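Local structure of chorismatase (Streptomyces hygroscopicus, 4BPS) at residues A[116-119]-A[120-124]; A[51-55]-A[56-60]; A[169-173]-A[174-178]. The protein hydrolyses chorismate to a dihydroxylated cyclohexadiene carboxylic acid and pyruvate, a step in the biosynthesis of the immunosuppressants FK506 and FK520. All coordinates share one frame; numbering follows the deposited sequence.

Contact 1 of 3, residues A[116-119]-A[120-124]; sequences AALY and TNVFQ
In the middle of helix 112-129, which packs against the six-stranded sheet of the YjgF-like fold, A116 to Y119 and T120 to F123 form successive i to i+4 pairs. The pair at A116 is doubled. Its carbonyl O accepts T120 N at 2.8 Å and T120 OG1 at 2.9 Å, the two donors arriving from opposite faces of the carbonyl plane. OG1 reaches back because it lies beside its own backbone N and anti to the carbonyl carbon (chi1 -71°), where the carbonyl one turn earlier is within range. Three residues on, the F123 N to Y119 O bond (2.9 Å) is almost straight, with 175° at the hydrogen. The F123 ring lies close beside this bond, its CD2 3.2 Å from Y119 O. The two aromatic rings meet obliquely, their planes at 50°, through Y119 CD1 and F123 CZ 4.1 Å apart. On the side facing V103 of strand 98-105, L118 CD2 touches V122 CG2 at 4.2 Å. Y119 OH is hydrogen-bonded to OD1 of N139, a residue of the ligand pocket, and the side chains of Y119 and of substrate-binding R162 come within about 4 Å of each other. One hydroxyl, that of T120, is thus used within the helix, the other, that of Y119, on a pocket residue, which is consistent with a second-shell place for the tyrosine.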
ATOM      1  N   ALA A 116      -4.201 -13.849   9.577  1.00  5.35           N
ATOM      2  CA  ALA A 116      -5.196 -13.428  10.550  1.00  5.79           C
ATOM      3  C   ALA A 116      -4.506 -13.010  11.847  1.00  5.24           C
ATOM      4  O   ALA A 116      -4.888 -12.021  12.488  1.00  5.51           O
ATOM      5  CB  ALA A 116      -6.218 -14.536  10.822  1.00  6.30           C
ATOM      6  N   ALA A 117      -3.472 -13.757  12.247  1.00  5.70           N
ATOM      7  CA  ALA A 117      -2.743 -13.424  13.465  1.00  6.20           C
ATOM      8  C   ALA A 117      -1.975 -12.098  13.314  1.00  6.05           C
ATOM      9  O   ALA A 117      -1.963 -11.270  14.218  1.00  6.03           O
ATOM     10  CB  ALA A 117      -1.809 -14.558  13.859  1.00  7.38           C
ATOM     11  N   LEU A 118      -1.347 -11.902  12.161  1.00  6.00           N
ATOM     12  CA  LEU A 118      -0.605 -10.691  11.883  1.00  6.37           C
ATOM     13  C   LEU A 118      -1.542  -9.488  11.928  1.00  5.92           C
ATOM     14  O   LEU A 118      -1.260  -8.499  12.614  1.00  5.95           O
ATOM     15  CB  LEU A 118       0.069 -10.857  10.510  1.00  7.72           C
ATOM     16  CG  LEU A 118       0.912  -9.687  10.030  1.00  8.50           C
ATOM     17  CD1 LEU A 118       2.005 -10.166   9.069  1.00  9.52           C
ATOM     18  CD2 LEU A 118       0.036  -8.634   9.353  1.00  8.51           C
ATOM     19  N   TYR A 119      -2.672  -9.565  11.228  1.00  5.58           N
ATOM     20  CA  TYR A 119      -3.611  -8.445  11.250  1.00  5.68           C
ATOM     21  C   TYR A 119      -4.228  -8.244  12.634  1.00  5.74           C
ATOM     22  O   TYR A 119      -4.435  -7.117  13.052  1.00  5.87           O
ATOM     23  CB  TYR A 119      -4.697  -8.590  10.159  1.00  6.26           C
ATOM     24  CG  TYR A 119      -4.319  -7.846   8.896  1.00  6.69           C
ATOM     25  CD1 TYR A 119      -4.645  -6.514   8.750  1.00  7.95           C
ATOM     26  CD2 TYR A 119      -3.594  -8.461   7.887  1.00  6.77           C
ATOM     27  CE1 TYR A 119      -4.247  -5.785   7.633  1.00  8.32           C
ATOM     28  CE2 TYR A 119      -3.186  -7.739   6.773  1.00  7.13           C
ATOM     29  CZ  TYR A 119      -3.528  -6.404   6.642  1.00  7.10           C
ATOM     30  OH  TYR A 119      -3.121  -5.657   5.552  1.00  7.53           O
ATOM     31  N   THR A 120      -4.502  -9.334  13.355  1.00  5.73           N
ATOM     32  CA  THR A 120      -4.953  -9.188  14.743  1.00  5.95           C
ATOM     33  C   THR A 120      -3.954  -8.357  15.539  1.00  5.75           C
ATOM     34  O   THR A 120      -4.325  -7.474  16.304  1.00  6.00           O
ATOM     35  CB  THR A 120      -5.144 -10.549  15.403  1.00  6.91           C
ATOM     36  OG1 THR A 120      -6.290 -11.209  14.846  1.00  7.34           O
ATOM     37  CG2 THR A 120      -5.366 -10.405  16.912  1.00  7.45           C
ATOM     38  N   ASN A 121      -2.681  -8.665  15.352  1.00  5.59           N
ATOM     39  CA  ASN A 121      -1.641  -7.969  16.092  1.00  6.84           C
ATOM     40  C   ASN A 121      -1.560  -6.491  15.675  1.00  6.14           C
ATOM     41  O   ASN A 121      -1.363  -5.620  16.531  1.00  6.16           O
ATOM     42  CB  ASN A 121      -0.292  -8.668  15.931  1.00  8.16           C
ATOM     43  CG  ASN A 121      -0.256  -9.998  16.661  1.00 10.72           C
ATOM     44  OD1 ASN A 121      -1.018 -10.206  17.603  1.00 13.53           O
ATOM     45  ND2 ASN A 121       0.580 -10.909  16.208  1.00 10.70           N
ATOM     46  N   VAL A 122      -1.748  -6.199  14.389  1.00  6.37           N
ATOM     47  CA  VAL A 122      -1.804  -4.810  13.928  1.00  6.64           C
ATOM     48  C   VAL A 122      -2.982  -4.056  14.560  1.00  6.45           C
ATOM     49  O   VAL A 122      -2.810  -2.947  15.114  1.00  6.99           O
ATOM     50  CB  VAL A 122      -1.853  -4.747  12.395  1.00  7.34           C
ATOM     51  CG1 VAL A 122      -2.157  -3.337  11.899  1.00  7.47           C
ATOM     52  CG2 VAL A 122      -0.545  -5.254  11.781  1.00  8.23           C
ATOM     53  N   PHE A 123      -4.182  -4.630  14.492  1.00  6.33           N
ATOM     54  CA  PHE A 123      -5.346  -3.970  15.082  1.00  6.43           C
ATOM     55  C   PHE A 123      -5.135  -3.777  16.577  1.00  6.74           C
ATOM     56  O   PHE A 123      -5.456  -2.716  17.132  1.00  7.59           O
ATOM     57  CB  PHE A 123      -6.631  -4.752  14.838  1.00  7.28           C
ATOM     58  CG  PHE A 123      -7.056  -4.841  13.388  1.00  7.07           C
ATOM     59  CD1 PHE A 123      -7.149  -3.720  12.569  1.00  8.65           C
ATOM     60  CD2 PHE A 123      -7.413  -6.064  12.853  1.00  7.07           C
ATOM     61  CE1 PHE A 123      -7.574  -3.831  11.254  1.00  9.37           C
ATOM     62  CE2 PHE A 123      -7.812  -6.189  11.525  1.00  8.00           C
ATOM     63  CZ  PHE A 123      -7.898  -5.071  10.730  1.00  8.77           C
ATOM     64  N   GLN A 124      -4.606  -4.799  17.257  1.00  6.96           N
ATOM     65  CA  GLN A 124      -4.385  -4.678  18.692  1.00  7.58           C
ATOM     66  C   GLN A 124      -3.358  -3.614  19.039  1.00  6.92           C
ATOM     67  O   GLN A 124      -3.537  -2.905  20.021  1.00  7.24           O
ATOM     68  CB  GLN A 124      -3.973  -6.025  19.261  1.00 10.29           C
ATOM     69  CG  GLN A 124      -3.746  -5.989  20.764  1.00 15.11           C
ATOM     70  CD  GLN A 124      -4.908  -5.342  21.573  1.00 18.40           C
ATOM     71  OE1 GLN A 124      -6.082  -5.602  21.316  1.00 22.11           O
ATOM     72  NE2 GLN A 124      -4.567  -4.497  22.550  1.00 16.78           N
TER

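Contact 2 of 3, residues A[51-55]-A[56-60]; sequences VSLVD and GAPRT
V54 N gives the shortest bond between the two strands, to A57 O at 2.8 Å and nearly straight at the hydrogen (176°), although the donor stands above the carbonyl plane. A57 N returns the bond to V54 O at 2.9 Å, and this pair closes a type I' turn, the classic connection of a two-residue beta hairpin. D55 and G56 occupy its corners, both with positive phi, which glycine adopts readily. Farther along, S52 and R59 form the next hydrogen-bonded pair, R59 N meeting S52 O at 2.9 Å. L53 and P58, the non-hydrogen-bonded pair between, lie alongside each other and point the same way, with L53 CD2 3.8 Å from P58 CD. At the open end V51 CG2 approaches T60 CB at 3.9 Å, the side chains crossing at a slant. A water joins the polar groups of the S52 and R59 face: it sits 2.7 Å from S52 OG and accepts a weak bond from R59 NH1, while R59 NH2 makes a salt bridge with E43. Strand 52-54 is the outermost of a five-stranded sheet, and strand 57-62 continues the sheet inward by pairing in parallel with strand 38-44. The L53 and P58 face rests on A91 of strand 90-94, P58 also reaching V102 of strand 98-105.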
ATOM      1  N   VAL A  51      12.294  -7.899  10.072  1.00  5.74           N
ATOM      2  CA  VAL A  51      11.876  -6.559  10.467  1.00  5.78           C
ATOM      3  C   VAL A  51      12.676  -6.184  11.713  1.00  6.26           C
ATOM      4  O   VAL A  51      12.797  -6.997  12.656  1.00  7.55           O
ATOM      5  CB  VAL A  51      10.387  -6.537  10.797  1.00  7.89           C
ATOM      6  CG1 VAL A  51       9.980  -5.198  11.341  1.00 10.29           C
ATOM      7  CG2 VAL A  51       9.558  -6.903   9.569  1.00  7.64           C
ATOM      8  N   SER A  52      13.194  -4.956  11.758  1.00  6.56           N
ATOM      9  CA  SER A  52      13.967  -4.523  12.916  1.00  6.97           C
ATOM     10  C   SER A  52      13.828  -3.018  13.053  1.00  6.24           C
ATOM     11  O   SER A  52      13.264  -2.354  12.180  1.00  7.08           O
ATOM     12  CB  SER A  52      15.454  -4.906  12.761  1.00  8.35           C
ATOM     13  OG  SER A  52      16.038  -4.189  11.704  1.00  9.22           O
ATOM     14  N   LEU A  53      14.352  -2.488  14.155  1.00  6.67           N
ATOM     15  CA  LEU A  53      14.530  -1.047  14.331  1.00  7.45           C
ATOM     16  C   LEU A  53      15.978  -0.681  14.037  1.00  8.95           C
ATOM     17  O   LEU A  53      16.914  -1.315  14.544  1.00 10.10           O
ATOM     18  CB  LEU A  53      14.215  -0.629  15.764  1.00  7.82           C
ATOM     19  CG  LEU A  53      12.773  -0.778  16.212  1.00  8.45           C
ATOM     20  CD1 LEU A  53      12.678  -0.540  17.709  1.00  9.79           C
ATOM     21  CD2 LEU A  53      11.820   0.204  15.493  1.00  8.11           C
ATOM     22  N   VAL A  54      16.152   0.352  13.223  1.00  9.91           N
ATOM     23  CA  VAL A  54      17.471   0.935  13.001  1.00 12.55           C
ATOM     24  C   VAL A  54      17.417   2.360  13.521  1.00 14.32           C
ATOM     25  O   VAL A  54      16.743   3.216  12.932  1.00 13.33           O
ATOM     26  CB  VAL A  54      17.822   0.899  11.528  1.00 15.34           C
ATOM     27  CG1 VAL A  54      19.180   1.590  11.271  1.00 16.72           C
ATOM     28  CG2 VAL A  54      17.838  -0.545  11.061  1.00 17.69           C
ATOM     29  N   ASP A  55      18.112   2.598  14.640  1.00 16.44           N
ATOM     30  CA  ASP A  55      18.035   3.851  15.381  1.00 19.61           C
ATOM     31  C   ASP A  55      16.617   4.401  15.462  1.00 17.03           C
ATOM     32  O   ASP A  55      16.356   5.565  15.106  1.00 17.79           O
ATOM     33  CB  ASP A  55      18.976   4.895  14.793  1.00 26.44           C
ATOM     34  CG  ASP A  55      19.219   6.061  15.751  1.00 33.57           C
ATOM     35  OD1 ASP A  55      19.081   5.867  16.986  1.00 35.63           O
ATOM     36  OD2 ASP A  55      19.541   7.173  15.276  1.00 36.42           O
ATOM     37  N   GLY A  56      15.710   3.559  15.950  1.00 14.13           N
ATOM     38  CA  GLY A  56      14.336   3.952  16.158  1.00 13.06           C
ATOM     39  C   GLY A  56      13.427   3.847  14.945  1.00 10.75           C
ATOM     40  O   GLY A  56      12.201   4.067  15.047  1.00 11.09           O
ATOM     41  N   ALA A  57      13.981   3.510  13.783  1.00  9.37           N
ATOM     42  CA  ALA A  57      13.167   3.512  12.572  1.00  9.43           C
ATOM     43  C   ALA A  57      12.899   2.072  12.142  1.00  7.35           C
ATOM     44  O   ALA A  57      13.850   1.340  11.877  1.00  7.63           O
ATOM     45  CB  ALA A  57      13.893   4.259  11.470  1.00 11.37           C
ATOM     46  N   PRO A  58      11.625   1.644  12.103  1.00  6.38           N
ATOM     47  CA  PRO A  58      11.331   0.315  11.562  1.00  6.29           C
ATOM     48  C   PRO A  58      11.860   0.190  10.146  1.00  6.47           C
ATOM     49  O   PRO A  58      11.710   1.125   9.340  1.00  7.54           O
ATOM     50  CB  PRO A  58       9.804   0.267  11.556  1.00  7.95           C
ATOM     51  CG  PRO A  58       9.382   1.200  12.603  1.00  8.32           C
ATOM     52  CD  PRO A  58      10.423   2.293  12.640  1.00  7.44           C
ATOM     53  N   ARG A  59      12.405  -0.983   9.831  1.00  6.15           N
ATOM     54  CA  ARG A  59      12.938  -1.237   8.513  1.00  7.36           C
ATOM     55  C   ARG A  59      12.755  -2.688   8.116  1.00  6.45           C
ATOM     56  O   ARG A  59      12.883  -3.585   8.957  1.00  7.74           O
ATOM     57  CB  ARG A  59      14.441  -0.901   8.528  1.00 12.86           C
ATOM     58  CG  ARG A  59      15.213  -1.260   7.295  1.00 21.27           C
ATOM     59  CD  ARG A  59      15.922  -2.593   7.511  1.00 28.24           C
ATOM     60  NE  ARG A  59      16.681  -3.002   6.339  1.00 33.55           N
ATOM     61  CZ  ARG A  59      17.631  -3.928   6.358  1.00 37.39           C
ATOM     62  NH1 ARG A  59      17.955  -4.530   7.497  1.00 37.26           N
ATOM     63  NH2 ARG A  59      18.279  -4.229   5.238  1.00 39.24           N
ATOM     64  N   THR A  60      12.493  -2.922   6.836  1.00  5.54           N
ATOM     65  CA  THR A  60      12.610  -4.261   6.293  1.00  5.36           C
ATOM     66  C   THR A  60      12.844  -4.140   4.794  1.00  5.27           C
ATOM     67  O   THR A  60      12.620  -3.084   4.211  1.00  5.82           O
ATOM     68  CB  THR A  60      11.362  -5.119   6.587  1.00  5.72           C
ATOM     69  OG1 THR A  60      11.680  -6.515   6.459  1.00  5.66           O
ATOM     70  CG2 THR A  60      10.197  -4.813   5.654  1.00  6.21           C
TER
HETATM   71  O   HOH W   1      15.712  -5.400   9.271  1.00 11.72           O

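Contact 3 of 3, residues A[169-173]-A[174-178]; sequences GGIDP and ATMPA
Two successive i to i+3 bonds, T175 N to D172 O at 2.9 Å and M176 N to P173 O at 3.1 Å, wind residues 173-175 into a short 3-10 turn, soon after helix 154-169 has ended in a Schellman motif at G170. The carbonyl O of D172 takes a second bond from T175 OG1 at 2.7 Å, which arrives in the carbonyl plane, whereas T175 N stands above that plane. For this the threonine holds OG1 between its backbone N and carbonyl carbon, the crowded position (chi1 67°). The carboxylate works one residue earlier: D172 OD1 accepts A174 N at 2.9 Å, met from above the carboxylate plane, and with CG anti to the backbone N (chi1 179°) the group leans over the start of the turn. The methyl CG2 of I171 lies 3.6 Å from T175 OG1 and 4.0 Å from SE of selenomethionine M176, both side chains crossing it at about a right angle. The selenomethionine folds back along its chain (chi3 -69°) and rests on L166 of helix 154-169 and L134 of strand 133-142. The D172 side-chain bond to A174 N is an Asx turn opening a 3-10 segment, and here it shapes the loop that carries the chain from helix 154-169 into strand 178-184, whose A179, T180 and G181 line the ligand pocket.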
ATOM      1  N   GLY A 169     -11.509  -8.796  15.349  1.00  8.71           N
ATOM      2  CA  GLY A 169     -11.320  -7.505  15.976  1.00 10.42           C
ATOM      3  C   GLY A 169     -12.581  -6.679  16.034  1.00 12.26           C
ATOM      4  O   GLY A 169     -12.550  -5.571  16.573  1.00 14.13           O
ATOM      5  N   GLY A 170     -13.693  -7.191  15.498  1.00 12.43           N
ATOM      6  CA  GLY A 170     -14.918  -6.400  15.411  1.00 13.11           C
ATOM      7  C   GLY A 170     -14.738  -5.169  14.529  1.00 12.92           C
ATOM      8  O   GLY A 170     -15.299  -4.092  14.796  1.00 15.13           O
ATOM      9  N   ILE A 171     -13.949  -5.313  13.468  1.00 10.39           N
ATOM     10  CA  ILE A 171     -13.599  -4.191  12.607  1.00  9.63           C
ATOM     11  C   ILE A 171     -14.615  -4.056  11.460  1.00  8.99           C
ATOM     12  O   ILE A 171     -14.883  -5.024  10.742  1.00  9.23           O
ATOM     13  CB  ILE A 171     -12.175  -4.389  12.007  1.00  9.69           C
ATOM     14  CG1 ILE A 171     -11.105  -4.585  13.107  1.00 12.99           C
ATOM     15  CG2 ILE A 171     -11.797  -3.238  11.076  1.00  9.74           C
ATOM     16  CD1 ILE A 171     -10.818  -3.360  13.958  1.00 15.34           C
ATOM     17  N   ASP A 172     -15.149  -2.856  11.283  1.00  8.46           N
ATOM     18  CA  ASP A 172     -16.038  -2.560  10.171  1.00  8.65           C
ATOM     19  C   ASP A 172     -15.214  -2.499   8.879  1.00  7.49           C
ATOM     20  O   ASP A 172     -14.278  -1.695   8.783  1.00  7.10           O
ATOM     21  CB  ASP A 172     -16.694  -1.209  10.453  1.00 10.70           C
ATOM     22  CG  ASP A 172     -17.647  -0.742   9.361  1.00 12.15           C
ATOM     23  OD1 ASP A 172     -17.689  -1.296   8.257  1.00 11.02           O
ATOM     24  OD2 ASP A 172     -18.380   0.230   9.625  1.00 15.40           O
ATOM     25  N   PRO A 173     -15.542  -3.335   7.856  1.00  7.22           N
ATOM     26  CA  PRO A 173     -14.738  -3.304   6.617  1.00  7.41           C
ATOM     27  C   PRO A 173     -14.662  -1.923   5.971  1.00  6.58           C
ATOM     28  O   PRO A 173     -13.667  -1.634   5.319  1.00  6.40           O
ATOM     29  CB  PRO A 173     -15.458  -4.320   5.706  1.00  8.64           C
ATOM     30  CG  PRO A 173     -16.873  -4.383   6.250  1.00 10.43           C
ATOM     31  CD  PRO A 173     -16.693  -4.243   7.749  1.00  9.11           C
ATOM     32  N   ALA A 174     -15.684  -1.089   6.155  1.00  7.02           N
ATOM     33  CA  ALA A 174     -15.670   0.246   5.559  1.00  7.98           C
ATOM     34  C   ALA A 174     -14.575   1.139   6.160  1.00  7.54           C
ATOM     35  O   ALA A 174     -14.237   2.174   5.571  1.00  8.35           O
ATOM     36  CB  ALA A 174     -17.043   0.901   5.696  1.00  9.38           C
ATOM     37  N   THR A 175     -14.022   0.752   7.312  1.00  7.16           N
ATOM     38  CA  THR A 175     -12.943   1.541   7.932  1.00  7.11           C
ATOM     39  C   THR A 175     -11.564   1.185   7.401  1.00  6.39           C
ATOM     40  O   THR A 175     -10.607   1.872   7.732  1.00  7.20           O
ATOM     41  CB  THR A 175     -12.934   1.439   9.466  1.00  8.32           C
ATOM     42  OG1 THR A 175     -12.588   0.107   9.875  1.00  8.16           O
ATOM     43  CG2 THR A 175     -14.283   1.880  10.055  1.00  9.56           C
HETATM   44  N   MSE A 176     -11.439   0.149   6.569  1.00  5.71           N
HETATM   45  CA  MSE A 176     -10.121  -0.165   6.040  1.00  5.38           C
HETATM   46  C   MSE A 176      -9.733   0.870   4.996  1.00  5.15           C
HETATM   47  O   MSE A 176     -10.500   1.173   4.084  1.00  5.72           O
HETATM   48  CB  MSE A 176     -10.048  -1.569   5.447  1.00  5.80           C
HETATM   49  CG  MSE A 176     -10.320  -2.709   6.453  1.00  7.08           C
HETATM   50 SE   MSE A 176      -9.193  -2.682   8.048  1.00  8.12          SE
HETATM   51  CE  MSE A 176      -7.547  -3.144   7.214  1.00  9.76           C
ATOM     52  N   PRO A 177      -8.504   1.385   5.087  1.00  4.98           N
ATOM     53  CA  PRO A 177      -8.109   2.505   4.224  1.00  5.02           C
ATOM     54  C   PRO A 177      -7.524   2.017   2.900  1.00  4.78           C
ATOM     55  O   PRO A 177      -7.649   0.844   2.519  1.00  4.82           O
ATOM     56  CB  PRO A 177      -7.030   3.215   5.054  1.00  5.78           C
ATOM     57  CG  PRO A 177      -6.378   2.064   5.779  1.00  5.35           C
ATOM     58  CD  PRO A 177      -7.537   1.175   6.178  1.00  5.49           C
ATOM     59  N   ALA A 178      -6.872   2.931   2.192  1.00  4.59           N
ATOM     60  CA  ALA A 178      -6.159   2.623   0.976  1.00  5.05           C
ATOM     61  C   ALA A 178      -5.202   1.449   1.222  1.00  4.73           C
ATOM     62  O   ALA A 178      -4.612   1.323   2.314  1.00  4.63           O
ATOM     63  CB  ALA A 178      -5.376   3.852   0.528  1.00  5.35           C
TER
HETATM   64  O   HOH W   2     -12.604  -0.339   2.985  1.00  8.13           O

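Contacts 1 and 3 belong to one neighbourhood: F123 CE1 packs on M176 SE at 3.8 Å, and helix 154-169 lies against both. Contact 2 stands apart, its centre about 19 Å from that of contact 1 and about 27 Å from that of contact 3, in the hairpin at the edge of the five-stranded sheet. Burial follows the same division only in part. Contact 1 is largely buried, contact 2 partly so, and contact 3 is a surface loop in which, of the residues that touch, M176 alone is buried. In both 116-124 and 169-178 a threonine hydroxyl doubles a backbone bond on a carbonyl, whereas the hairpin relies on paired backbone bonds, with a water bridging S52 and, weakly, R59.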